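Side-chain contacts in RavA (Legionella pneumophila str. Paris, PDB 6WO6), which is of unknown biochemical function but is an effector of Legionella pneumophila, linked to cell invasion and probably acting inside the infected host cell: residues H15-L20 against V54-D59; R47-C52 against Q86-I91; R263-L266 against Q272-S275; I289-L294 against E322-A327. The protein carries 2 engineered substitutions. All coordinates share one frame; numbering follows the deposited sequence.

Contact 1. Residues H15-L20 against V54-D59; sequences HPYEVL and VNELKD
Tyr17 reaches across from the short helix 16-20 to meet the carboxylate of Glu56, and the phenol and acid make up essentially the whole contact. Tyr17 OH donates to Glu56 OE1, which lies in the plane of the ring at its edge; the modelled separation of 2.4 Å between Tyr17 OH and Glu56 OE1 is too short to be taken literally at 2.80 Å resolution. Ring and carboxylate planes are turned 54° apart. Tyr17 gets this far because its ring leaves the backbone on the side remote from N (chi1 178°), while the Glu56 chain runs extended beyond CG. The backbones stay well apart, with the CA of Tyr17 and the CA of Glu56 10.6 Å from each other. In this all-helical region helix 16-20 lies against the end of helix 38-51 and the beginning of helix 54-66, two successive helices joined by a short turn. The tight side lies around the Tyr17 ring, which touches Cys52 and Pro53 of the turn and meets the ring of Phe60, in helix 54-66, edge-to-face. The Glu56 side is looser. Both touching residues are partly exposed, and only 94 Å² is buried between the segments.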
loop_
_atom_site.group_PDB
_atom_site.type_symbol
_atom_site.label_atom_id
_atom_site.label_comp_id
_atom_site.label_asym_id
_atom_site.label_seq_id
_atom_site.Cartn_x
_atom_site.Cartn_y
_atom_site.Cartn_z
ATOM N N HIS A 15 5.478 12.996 -33.184
ATOM C CA HIS A 15 5.125 11.656 -32.718
ATOM C C HIS A 15 6.221 10.702 -33.176
ATOM O O HIS A 15 6.040 9.943 -34.139
ATOM C CB HIS A 15 3.751 11.226 -33.235
ATOM C CG HIS A 15 2.629 12.101 -32.769
ATOM N ND1 HIS A 15 2.321 12.271 -31.436
ATOM C CD2 HIS A 15 1.740 12.855 -33.459
ATOM C CE1 HIS A 15 1.292 13.093 -31.326
ATOM N NE2 HIS A 15 0.920 13.461 -32.539
ATOM N N PRO A 16 7.376 10.714 -32.504
ATOM C CA PRO A 16 8.509 9.908 -32.990
ATOM C C PRO A 16 8.252 8.411 -33.004
ATOM O O PRO A 16 8.807 7.720 -33.864
ATOM C CB PRO A 16 9.642 10.278 -32.019
ATOM C CG PRO A 16 8.957 10.838 -30.815
ATOM C CD PRO A 16 7.741 11.534 -31.339
ATOM N N TYR A 17 7.436 7.879 -32.089
ATOM C CA TYR A 17 7.216 6.434 -32.083
ATOM C C TYR A 17 6.367 5.994 -33.270
ATOM O O TYR A 17 6.606 4.927 -33.846
ATOM C CB TYR A 17 6.572 5.981 -30.773
ATOM C CG TYR A 17 6.301 4.491 -30.761
ATOM C CD1 TYR A 17 7.343 3.581 -30.637
ATOM C CD2 TYR A 17 5.011 3.995 -30.903
ATOM C CE1 TYR A 17 7.109 2.217 -30.641
ATOM C CE2 TYR A 17 4.766 2.633 -30.907
ATOM C CZ TYR A 17 5.821 1.748 -30.776
ATOM O OH TYR A 17 5.591 0.391 -30.779
ATOM N N GLU A 18 5.370 6.796 -33.646
ATOM C CA GLU A 18 4.555 6.450 -34.804
ATOM C C GLU A 18 5.377 6.444 -36.087
ATOM O O GLU A 18 5.084 5.673 -37.008
ATOM C CB GLU A 18 3.384 7.425 -34.927
ATOM C CG GLU A 18 2.515 7.521 -33.675
ATOM N N VAL A 19 6.414 7.273 -36.159
ATOM C CA VAL A 19 7.179 7.439 -37.391
ATOM C C VAL A 19 8.361 6.479 -37.459
ATOM O O VAL A 19 8.648 5.920 -38.519
ATOM C CB VAL A 19 7.638 8.908 -37.520
ATOM C CG1 VAL A 19 8.420 9.115 -38.809
ATOM C CG2 VAL A 19 6.443 9.847 -37.455
ATOM N N LEU A 20 9.060 6.267 -36.341
ATOM C CA LEU A 20 10.304 5.504 -36.322
ATOM C C LEU A 20 10.196 4.226 -35.496
ATOM O O LEU A 20 11.222 3.650 -35.119
ATOM C CB LEU A 20 11.448 6.369 -35.784
ATOM C CG LEU A 20 11.752 7.696 -36.486
ATOM C CD1 LEU A 20 12.796 8.480 -35.707
ATOM C CD2 LEU A 20 12.221 7.464 -37.912
ATOM N N VAL A 54 3.251 0.264 -23.426
ATOM C CA VAL A 54 3.882 -0.862 -22.740
ATOM C C VAL A 54 3.688 -2.155 -23.521
ATOM O O VAL A 54 4.628 -2.945 -23.685
ATOM C CB VAL A 54 3.343 -0.978 -21.303
ATOM C CG1 VAL A 54 3.849 -2.252 -20.642
ATOM C CG2 VAL A 54 3.745 0.245 -20.494
ATOM N N ASN A 55 2.473 -2.388 -24.029
ATOM C CA ASN A 55 2.183 -3.638 -24.728
ATOM C C ASN A 55 3.083 -3.833 -25.941
ATOM O O ASN A 55 3.407 -4.971 -26.299
ATOM C CB ASN A 55 0.710 -3.682 -25.146
ATOM C CG ASN A 55 -0.002 -2.356 -24.933
ATOM O OD1 ASN A 55 0.354 -1.578 -24.048
ATOM N ND2 ASN A 55 -1.025 -2.100 -25.743
ATOM N N GLU A 56 3.506 -2.745 -26.579
ATOM C CA GLU A 56 4.364 -2.840 -27.750
ATOM C C GLU A 56 5.849 -2.886 -27.404
ATOM O O GLU A 56 6.661 -3.165 -28.296
ATOM C CB GLU A 56 4.091 -1.665 -28.696
ATOM C CG GLU A 56 2.623 -1.508 -29.063
ATOM C CD GLU A 56 2.390 -0.435 -30.106
ATOM O OE1 GLU A 56 3.297 -0.195 -30.930
ATOM O OE2 GLU A 56 1.298 0.170 -30.101
ATOM N N LEU A 57 6.212 -2.644 -26.138
ATOM C CA LEU A 57 7.615 -2.602 -25.732
ATOM C C LEU A 57 8.398 -3.795 -26.270
ATOM O O LEU A 57 9.390 -3.630 -26.990
ATOM C CB LEU A 57 7.716 -2.541 -24.206
ATOM C CG LEU A 57 7.831 -1.155 -23.571
ATOM C CD1 LEU A 57 7.906 -1.269 -22.059
ATOM C CD2 LEU A 57 9.046 -0.416 -24.114
ATOM N N LYS A 58 7.951 -5.010 -25.934
ATOM C CA LYS A 58 8.612 -6.219 -26.420
ATOM C C LYS A 58 8.768 -6.185 -27.935
ATOM O O LYS A 58 9.873 -6.375 -28.460
ATOM C CB LYS A 58 7.827 -7.459 -25.985
ATOM N N ASP A 59 7.673 -5.918 -28.653
ATOM C CA ASP A 59 7.762 -5.755 -30.100
ATOM C C ASP A 59 8.829 -4.731 -30.457
ATOM O O ASP A 59 9.761 -5.025 -31.217
ATOM C CB ASP A 59 6.404 -5.339 -30.670
ATOM C CG ASP A 59 5.412 -6.485 -30.716
ATOM O OD1 ASP A 59 5.831 -7.629 -30.999
ATOM O OD2 ASP A 59 4.212 -6.241 -30.472
#

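Contact 2. Residues R47-C52 against Q86-I91; sequences RLVLEC and QVKKRI
The ammonium nitrogen of Lys88 is held by carbonyls at the C-terminal end of helix 38-51 and of Cys52 just after it. Lys88 NZ donates to Cys52 O at 3.1 Å and, over a longer 3.3 Å, to Val49 O; Leu50 O also lies close to NZ, at 2.9 Å. The two bonds differ in direction. The one to Val49 O arrives in the carbonyl plane on a lone pair, with a C=O...N angle of 139°, whereas the one to Cys52 O is straighter at 152° but tilted out of that plane. Val49 O also takes a weak bond from Cys52 N; the carbonyl-rich helix end would probably stabilise the buried lysine as a cation. Lys88 points its CB toward the other helix, and its chain, bent at chi2 (144°), runs past Val49 in the opposite direction to that side chain. The methyl CG1 of Val49 packs against this aliphatic stem, 3.5 Å from Lys88 CB and 3.7 Å from Lys88 CD. Phe60 of helix 54-66 lies against Val49 and Cys52. On other sides Leu50 touches Leu122 and Asp125 of helix 120-127, Val87 and Ile91 meet Phe116 of helix 115-118, and Arg47 touches Pro16 of helix 16-20.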
loop_
_atom_site.group_PDB
_atom_site.type_symbol
_atom_site.label_atom_id
_atom_site.label_comp_id
_atom_site.label_asym_id
_atom_site.label_seq_id
_atom_site.Cartn_x
_atom_site.Cartn_y
_atom_site.Cartn_z
ATOM N N ARG A 47 12.194 10.579 -26.134
ATOM C CA ARG A 47 10.808 10.768 -26.558
ATOM C C ARG A 47 10.277 9.531 -27.277
ATOM O O ARG A 47 9.144 9.089 -27.031
ATOM C CB ARG A 47 10.698 11.998 -27.456
ATOM C CG ARG A 47 11.105 13.300 -26.786
ATOM C CD ARG A 47 11.125 14.421 -27.801
ATOM N NE ARG A 47 9.868 14.488 -28.538
ATOM C CZ ARG A 47 9.756 14.948 -29.779
ATOM N NH1 ARG A 47 10.829 15.372 -30.432
ATOM N NH2 ARG A 47 8.571 14.972 -30.372
ATOM N N LEU A 48 11.092 8.964 -28.171
ATOM C CA LEU A 48 10.723 7.757 -28.897
ATOM C C LEU A 48 10.350 6.629 -27.944
ATOM O O LEU A 48 9.381 5.897 -28.179
ATOM C CB LEU A 48 11.891 7.362 -29.805
ATOM C CG LEU A 48 11.868 6.177 -30.767
ATOM C CD1 LEU A 48 10.574 6.123 -31.521
ATOM C CD2 LEU A 48 13.032 6.307 -31.743
ATOM N N VAL A 49 11.095 6.487 -26.848
ATOM C CA VAL A 49 10.807 5.415 -25.901
ATOM C C VAL A 49 9.614 5.767 -25.012
ATOM O O VAL A 49 8.836 4.881 -24.632
ATOM C CB VAL A 49 12.075 5.094 -25.085
ATOM C CG1 VAL A 49 11.736 4.696 -23.665
ATOM C CG2 VAL A 49 12.858 3.984 -25.762
ATOM N N LEU A 50 9.432 7.049 -24.685
ATOM C CA LEU A 50 8.284 7.455 -23.880
ATOM C C LEU A 50 6.977 7.156 -24.598
ATOM O O LEU A 50 6.060 6.561 -24.020
ATOM C CB LEU A 50 8.377 8.943 -23.540
ATOM C CG LEU A 50 9.151 9.305 -22.275
ATOM C CD1 LEU A 50 9.551 10.770 -22.293
ATOM C CD2 LEU A 50 8.315 8.999 -21.045
ATOM N N GLU A 51 6.876 7.549 -25.871
ATOM C CA GLU A 51 5.612 7.394 -26.585
ATOM C C GLU A 51 5.257 5.944 -26.888
ATOM O O GLU A 51 4.113 5.677 -27.273
ATOM C CB GLU A 51 5.639 8.191 -27.884
ATOM C CG GLU A 51 5.691 9.690 -27.682
ATOM C CD GLU A 51 5.489 10.442 -28.976
ATOM O OE1 GLU A 51 5.370 11.685 -28.929
ATOM O OE2 GLU A 51 5.444 9.785 -30.039
ATOM N N CYS A 52 6.187 5.010 -26.727
ATOM C CA CYS A 52 5.909 3.609 -27.018
ATOM C C CYS A 52 5.046 3.004 -25.917
ATOM O O CYS A 52 5.472 2.978 -24.757
ATOM C CB CYS A 52 7.206 2.829 -27.149
ATOM S SG CYS A 52 6.985 1.051 -27.298
ATOM N N GLN A 86 16.191 0.259 -22.319
ATOM C CA GLN A 86 16.580 -0.421 -21.088
ATOM C C GLN A 86 16.005 0.287 -19.869
ATOM O O GLN A 86 15.442 -0.352 -18.970
ATOM C CB GLN A 86 18.104 -0.500 -20.994
ATOM C CG GLN A 86 18.733 -1.537 -21.905
ATOM C CD GLN A 86 18.487 -2.951 -21.425
ATOM O OE1 GLN A 86 19.180 -3.445 -20.535
ATOM N NE2 GLN A 86 17.494 -3.610 -22.009
ATOM N N VAL A 87 16.140 1.614 -19.827
ATOM C CA VAL A 87 15.600 2.387 -18.709
ATOM C C VAL A 87 14.104 2.131 -18.556
ATOM O O VAL A 87 13.621 1.768 -17.471
ATOM C CB VAL A 87 15.896 3.886 -18.896
ATOM C CG1 VAL A 87 15.162 4.707 -17.842
ATOM C CG2 VAL A 87 17.392 4.142 -18.831
ATOM N N LYS A 88 13.347 2.309 -19.642
ATOM C CA LYS A 88 11.897 2.174 -19.535
ATOM C C LYS A 88 11.487 0.740 -19.207
ATOM O O LYS A 88 10.566 0.523 -18.411
ATOM C CB LYS A 88 11.212 2.646 -20.816
ATOM C CG LYS A 88 9.701 2.438 -20.795
ATOM C CD LYS A 88 8.951 3.559 -21.495
ATOM C CE LYS A 88 7.456 3.262 -21.555
ATOM N NZ LYS A 88 6.695 4.344 -22.241
ATOM N N LYS A 89 12.157 -0.250 -19.800
ATOM C CA LYS A 89 11.810 -1.643 -19.545
ATOM C C LYS A 89 12.055 -2.006 -18.087
ATOM O O LYS A 89 11.202 -2.622 -17.435
ATOM C CB LYS A 89 12.612 -2.557 -20.474
ATOM C CG LYS A 89 12.345 -4.042 -20.289
ATOM C CD LYS A 89 10.900 -4.378 -20.620
ATOM C CE LYS A 89 10.242 -5.171 -19.500
ATOM N NZ LYS A 89 8.756 -5.152 -19.611
ATOM N N ARG A 90 13.216 -1.617 -17.549
ATOM C CA ARG A 90 13.530 -1.959 -16.168
ATOM C C ARG A 90 12.634 -1.224 -15.182
ATOM O O ARG A 90 12.325 -1.765 -14.114
ATOM C CB ARG A 90 15.001 -1.668 -15.875
ATOM C CG ARG A 90 15.956 -2.565 -16.638
ATOM C CD ARG A 90 17.400 -2.251 -16.309
ATOM N NE ARG A 90 18.313 -3.017 -17.150
ATOM C CZ ARG A 90 19.637 -2.945 -17.074
ATOM N NH1 ARG A 90 20.209 -2.139 -16.191
ATOM N NH2 ARG A 90 20.390 -3.680 -17.882
ATOM N N ILE A 91 12.199 -0.004 -15.510
ATOM C CA ILE A 91 11.291 0.688 -14.600
ATOM C C ILE A 91 9.892 0.082 -14.667
ATOM O O ILE A 91 9.256 -0.155 -13.634
ATOM C CB ILE A 91 11.273 2.196 -14.895
ATOM C CG1 ILE A 91 12.584 2.834 -14.434
ATOM C CG2 ILE A 91 10.082 2.860 -14.215
ATOM C CD1 ILE A 91 12.707 4.301 -14.785
#

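Contact 3. Residues R263-L266 against Q272-S275; sequences RNLL and QFFS
Helix 246-265 closes with a wider pi-type turn at 263-265, and only a few residues later the weakly bonded helix 270-275 comes back against it, bringing the CA of Asn264 within 5.3 Å of the CA of Phe273. Leu265 is the main apolar element. Its CB sits over one face of the Phe273 ring in a CH-pi contact, 4.1 Å from the centroid and 22° off the normal, displaced toward the rim. The isobutyl end continues over the same residue, with CD2 near Phe273 CE2, and its CD1 also reaches Phe274 CE2 at 3.6 Å. With chi1 of -173°, Leu265 carries its branch away from its own backbone N and across the two aromatic rings. Here two successive helices, joined by a short loop, are packed together by the consecutive Phe273 and Phe274. They are also packed on each other, since Phe273 CD2 lies above the centre of the Phe274 ring. Phe279 meets both rings, while Ile317 and Leu321 of helix 311-327 touch Phe274, so the apolar side extends into the next part of the fold. The polar side is slacker: Asn264 CB lies at the edge of the Phe273 ring, and Asn264 OD1 comes no nearer than 4.4 Å to Gln272 OE1. The amide ND2 of Asn264 is instead hydrogen-bonded to Asp260 one turn earlier.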
loop_
_atom_site.group_PDB
_atom_site.type_symbol
_atom_site.label_atom_id
_atom_site.label_comp_id
_atom_site.label_asym_id
_atom_site.label_seq_id
_atom_site.Cartn_x
_atom_site.Cartn_y
_atom_site.Cartn_z
ATOM N N ARG A 263 -22.196 0.950 31.309
ATOM C CA ARG A 263 -23.375 1.669 31.776
ATOM C C ARG A 263 -24.395 0.745 32.436
ATOM O O ARG A 263 -24.886 1.040 33.531
ATOM C CB ARG A 263 -24.022 2.417 30.605
ATOM C CG ARG A 263 -25.097 3.421 31.002
ATOM C CD ARG A 263 -25.718 4.075 29.769
ATOM N NE ARG A 263 -26.421 5.319 30.084
ATOM C CZ ARG A 263 -27.718 5.400 30.378
ATOM N NH1 ARG A 263 -28.469 4.305 30.404
ATOM N NH2 ARG A 263 -28.265 6.578 30.650
ATOM N N ASN A 264 -24.723 -0.374 31.790
ATOM C CA ASN A 264 -25.806 -1.237 32.242
ATOM C C ASN A 264 -25.326 -2.460 33.010
ATOM O O ASN A 264 -25.944 -2.830 34.016
ATOM C CB ASN A 264 -26.653 -1.679 31.045
ATOM C CG ASN A 264 -27.326 -0.509 30.350
ATOM O OD1 ASN A 264 -27.901 0.364 31.001
ATOM N ND2 ASN A 264 -27.243 -0.479 29.024
ATOM N N LEU A 265 -24.243 -3.103 32.570
ATOM C CA LEU A 265 -23.761 -4.284 33.280
ATOM C C LEU A 265 -23.057 -3.918 34.578
ATOM O O LEU A 265 -23.144 -4.667 35.559
ATOM C CB LEU A 265 -22.824 -5.102 32.385
ATOM C CG LEU A 265 -22.391 -6.448 32.974
ATOM C CD1 LEU A 265 -23.610 -7.265 33.363
ATOM C CD2 LEU A 265 -21.529 -7.216 31.995
ATOM N N LEU A 266 -22.372 -2.779 34.614
ATOM C CA LEU A 266 -21.692 -2.323 35.817
ATOM C C LEU A 266 -22.473 -1.246 36.558
ATOM O O LEU A 266 -21.922 -0.600 37.456
ATOM C CB LEU A 266 -20.292 -1.821 35.465
ATOM C CG LEU A 266 -19.423 -2.904 34.824
ATOM C CD1 LEU A 266 -17.991 -2.432 34.630
ATOM C CD2 LEU A 266 -19.466 -4.161 35.674
ATOM N N GLN A 272 -30.820 -5.638 33.340
ATOM C CA GLN A 272 -31.185 -4.894 32.139
ATOM C C GLN A 272 -30.186 -5.121 31.011
ATOM O O GLN A 272 -30.548 -5.031 29.833
ATOM C CB GLN A 272 -31.289 -3.401 32.450
ATOM C CG GLN A 272 -32.304 -3.055 33.521
ATOM C CD GLN A 272 -32.326 -1.572 33.833
ATOM O OE1 GLN A 272 -31.457 -0.816 33.389
ATOM N NE2 GLN A 272 -33.324 -1.145 34.600
ATOM N N PHE A 273 -28.928 -5.414 31.348
ATOM C CA PHE A 273 -27.946 -5.715 30.314
ATOM C C PHE A 273 -28.319 -6.978 29.549
ATOM O O PHE A 273 -28.098 -7.064 28.335
ATOM C CB PHE A 273 -26.558 -5.858 30.932
ATOM C CG PHE A 273 -25.499 -6.259 29.946
ATOM C CD1 PHE A 273 -24.932 -5.320 29.097
ATOM C CD2 PHE A 273 -25.070 -7.574 29.863
ATOM C CE1 PHE A 273 -23.954 -5.683 28.185
ATOM C CE2 PHE A 273 -24.095 -7.944 28.953
ATOM C CZ PHE A 273 -23.536 -6.996 28.112
ATOM N N PHE A 274 -28.885 -7.969 30.240
ATOM C CA PHE A 274 -29.166 -9.257 29.619
ATOM C C PHE A 274 -30.566 -9.347 29.033
ATOM O O PHE A 274 -30.786 -10.134 28.104
ATOM C CB PHE A 274 -28.962 -10.383 30.636
ATOM C CG PHE A 274 -27.545 -10.507 31.123
ATOM C CD1 PHE A 274 -26.619 -11.264 30.417
ATOM C CD2 PHE A 274 -27.137 -9.868 32.282
ATOM C CE1 PHE A 274 -25.309 -11.382 30.857
ATOM C CE2 PHE A 274 -25.831 -9.981 32.730
ATOM C CZ PHE A 274 -24.915 -10.741 32.013
ATOM N N SER A 275 -31.518 -8.565 29.543
ATOM C CA SER A 275 -32.893 -8.612 29.065
ATOM C C SER A 275 -33.201 -7.551 28.017
ATOM O O SER A 275 -34.324 -7.517 27.504
ATOM C CB SER A 275 -33.867 -8.467 30.238
ATOM O OG SER A 275 -33.775 -7.180 30.820
#

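Contact 4. Residues I289-L294 against E322-A327; sequences ILFPEL and EMINGA
Phe291 and Ile324 meet through matching first torsions: chi1 of -76° sets the Phe291 ring opposite its carbonyl carbon, and chi1 of -68° in Ile324 does the same for CG1, leaving the branch methyl CG2 directed at the ring. That methyl lies over one face, 3.7 Å from the centroid and 20° off the normal, a CH-pi contact. It is offset toward the rim, on the CG-CD1 side of the ring, with Phe291 CD1 the atom nearest to Ile324 CG2 at 3.5 Å and Phe291 CG next at 3.7 Å. Only this one methyl of Ile324 touches the ring. The contact brings the short helix 290-294 against the last turns of helix 311-327, the final helix of this all-helical chain. Cys284 of helix 281-286 touches both Phe291 and Ile324, and Ile261 of helix 246-265 also packs on the phenylalanine, so the methyl-on-ring pair belongs to a buried core shared by several helices. Toward the surface the packing is thinner. There the pyrrolidine CG of Pro292 comes to 4.1 Å from Asn325 OD1 as the two side chains run past one another in opposite directions, both partly exposed. Pro292 also touches Ala328, just beyond the end of helix 311-327.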
loop_
_atom_site.group_PDB
_atom_site.type_symbol
_atom_site.label_atom_id
_atom_site.label_comp_id
_atom_site.label_asym_id
_atom_site.label_seq_id
_atom_site.Cartn_x
_atom_site.Cartn_y
_atom_site.Cartn_z
ATOM N N ILE A 289 -12.882 -10.405 24.551
ATOM C CA ILE A 289 -11.689 -9.864 25.194
ATOM C C ILE A 289 -12.021 -8.694 26.110
ATOM O O ILE A 289 -11.261 -8.396 27.038
ATOM C CB ILE A 289 -10.659 -9.452 24.118
ATOM C CG1 ILE A 289 -9.287 -9.191 24.745
ATOM C CG2 ILE A 289 -11.139 -8.227 23.357
ATOM C CD1 ILE A 289 -8.235 -8.781 23.743
ATOM N N LEU A 290 -13.160 -8.036 25.888
ATOM C CA LEU A 290 -13.533 -6.895 26.715
ATOM C C LEU A 290 -13.872 -7.299 28.145
ATOM O O LEU A 290 -13.695 -6.495 29.066
ATOM C CB LEU A 290 -14.722 -6.165 26.090
ATOM C CG LEU A 290 -14.428 -5.216 24.933
ATOM C CD1 LEU A 290 -15.719 -4.726 24.306
ATOM C CD2 LEU A 290 -13.606 -4.051 25.439
ATOM N N PHE A 291 -14.344 -8.530 28.359
ATOM C CA PHE A 291 -15.047 -8.829 29.606
ATOM C C PHE A 291 -14.152 -9.072 30.824
ATOM O O PHE A 291 -14.441 -8.515 31.891
ATOM C CB PHE A 291 -15.989 -10.016 29.396
ATOM C CG PHE A 291 -17.235 -9.659 28.644
ATOM C CD1 PHE A 291 -17.228 -9.581 27.261
ATOM C CD2 PHE A 291 -18.406 -9.374 29.321
ATOM C CE1 PHE A 291 -18.373 -9.243 26.567
ATOM C CE2 PHE A 291 -19.555 -9.032 28.634
ATOM C CZ PHE A 291 -19.542 -8.967 27.257
ATOM N N PRO A 292 -13.088 -9.885 30.741
ATOM C CA PRO A 292 -12.274 -10.111 31.952
ATOM C C PRO A 292 -11.716 -8.837 32.567
ATOM O O PRO A 292 -11.696 -8.711 33.797
ATOM C CB PRO A 292 -11.158 -11.038 31.452
ATOM C CG PRO A 292 -11.763 -11.752 30.301
ATOM C CD PRO A 292 -12.627 -10.730 29.622
ATOM N N GLU A 293 -11.269 -7.882 31.749
ATOM C CA GLU A 293 -10.739 -6.631 32.286
ATOM C C GLU A 293 -11.840 -5.795 32.928
ATOM O O GLU A 293 -11.741 -5.403 34.096
ATOM C CB GLU A 293 -10.046 -5.834 31.181
ATOM C CG GLU A 293 -8.543 -5.698 31.351
ATOM C CD GLU A 293 -7.771 -6.739 30.563
ATOM O OE1 GLU A 293 -6.523 -6.676 30.557
ATOM O OE2 GLU A 293 -8.411 -7.616 29.942
ATOM N N LEU A 294 -12.901 -5.509 32.172
ATOM C CA LEU A 294 -13.934 -4.597 32.649
ATOM C C LEU A 294 -14.777 -5.191 33.774
ATOM O O LEU A 294 -15.392 -4.434 34.535
ATOM C CB LEU A 294 -14.827 -4.179 31.480
ATOM C CG LEU A 294 -14.078 -3.604 30.274
ATOM C CD1 LEU A 294 -15.051 -3.125 29.210
ATOM C CD2 LEU A 294 -13.142 -2.482 30.695
ATOM N N GLU A 322 -20.006 -17.378 31.722
ATOM C CA GLU A 322 -18.887 -18.346 31.785
ATOM C C GLU A 322 -18.476 -18.712 30.365
ATOM O O GLU A 322 -17.293 -18.940 30.131
ATOM C CB GLU A 322 -19.331 -19.571 32.579
ATOM C CG GLU A 322 -18.345 -20.723 32.548
ATOM C CD GLU A 322 -18.978 -22.103 32.582
ATOM O OE1 GLU A 322 -19.750 -22.424 31.662
ATOM O OE2 GLU A 322 -18.701 -22.850 33.529
ATOM N N MET A 323 -19.448 -18.762 29.468
ATOM C CA MET A 323 -19.156 -19.026 28.046
ATOM C C MET A 323 -18.430 -17.823 27.459
ATOM O O MET A 323 -17.476 -18.027 26.724
ATOM C CB MET A 323 -20.453 -19.232 27.274
ATOM C CG MET A 323 -20.359 -18.796 25.856
ATOM S SD MET A 323 -21.438 -19.836 24.908
ATOM C CE MET A 323 -20.776 -21.439 25.342
ATOM N N ILE A 324 -18.898 -16.615 27.756
ATOM C CA ILE A 324 -18.206 -15.441 27.231
ATOM C C ILE A 324 -16.773 -15.395 27.744
ATOM O O ILE A 324 -15.840 -15.080 26.996
ATOM C CB ILE A 324 -18.977 -14.159 27.592
ATOM C CG1 ILE A 324 -20.305 -14.103 26.837
ATOM C CG2 ILE A 324 -18.137 -12.932 27.294
ATOM C CD1 ILE A 324 -21.308 -13.163 27.453
ATOM N N ASN A 325 -16.575 -15.712 29.027
ATOM C CA ASN A 325 -15.222 -15.735 29.574
ATOM C C ASN A 325 -14.385 -16.834 28.930
ATOM O O ASN A 325 -13.176 -16.666 28.733
ATOM C CB ASN A 325 -15.275 -15.910 31.091
ATOM C CG ASN A 325 -14.379 -14.931 31.817
ATOM O OD1 ASN A 325 -14.783 -13.804 32.111
ATOM N ND2 ASN A 325 -13.151 -15.351 32.106
ATOM N N GLY A 326 -15.010 -17.966 28.597
ATOM C CA GLY A 326 -14.296 -19.014 27.887
ATOM C C GLY A 326 -13.909 -18.621 26.476
ATOM O O GLY A 326 -12.872 -19.060 25.971
ATOM N N ALA A 327 -14.732 -17.802 25.818
ATOM C CA ALA A 327 -14.371 -17.302 24.497
ATOM C C ALA A 327 -13.180 -16.356 24.567
ATOM O O ALA A 327 -12.397 -16.273 23.614
ATOM C CB ALA A 327 -15.566 -16.606 23.847
#

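The four contacts fall into two pairs at opposite ends of an elongated, all-helical chain. Contacts 1 and 2 lie near the N-terminus with centres about 9 Å apart, and their segments alternate along the sequence; helix 38-51 is followed by helix 54-66 and then helix 77-92, so the two interlock, and Pro16 and Tyr17 touch Glu51 and Leu48. Contacts 3 and 4 come in series near the C-terminus, with centres about 15 Å apart; Leu266 packs on Leu294, and helix 311-327 takes part in contact 4 while touching Phe274 of contact 3. Some 60 to 71 Å separates the centres of one pair from those of the other, so each end is held together by its own local packing.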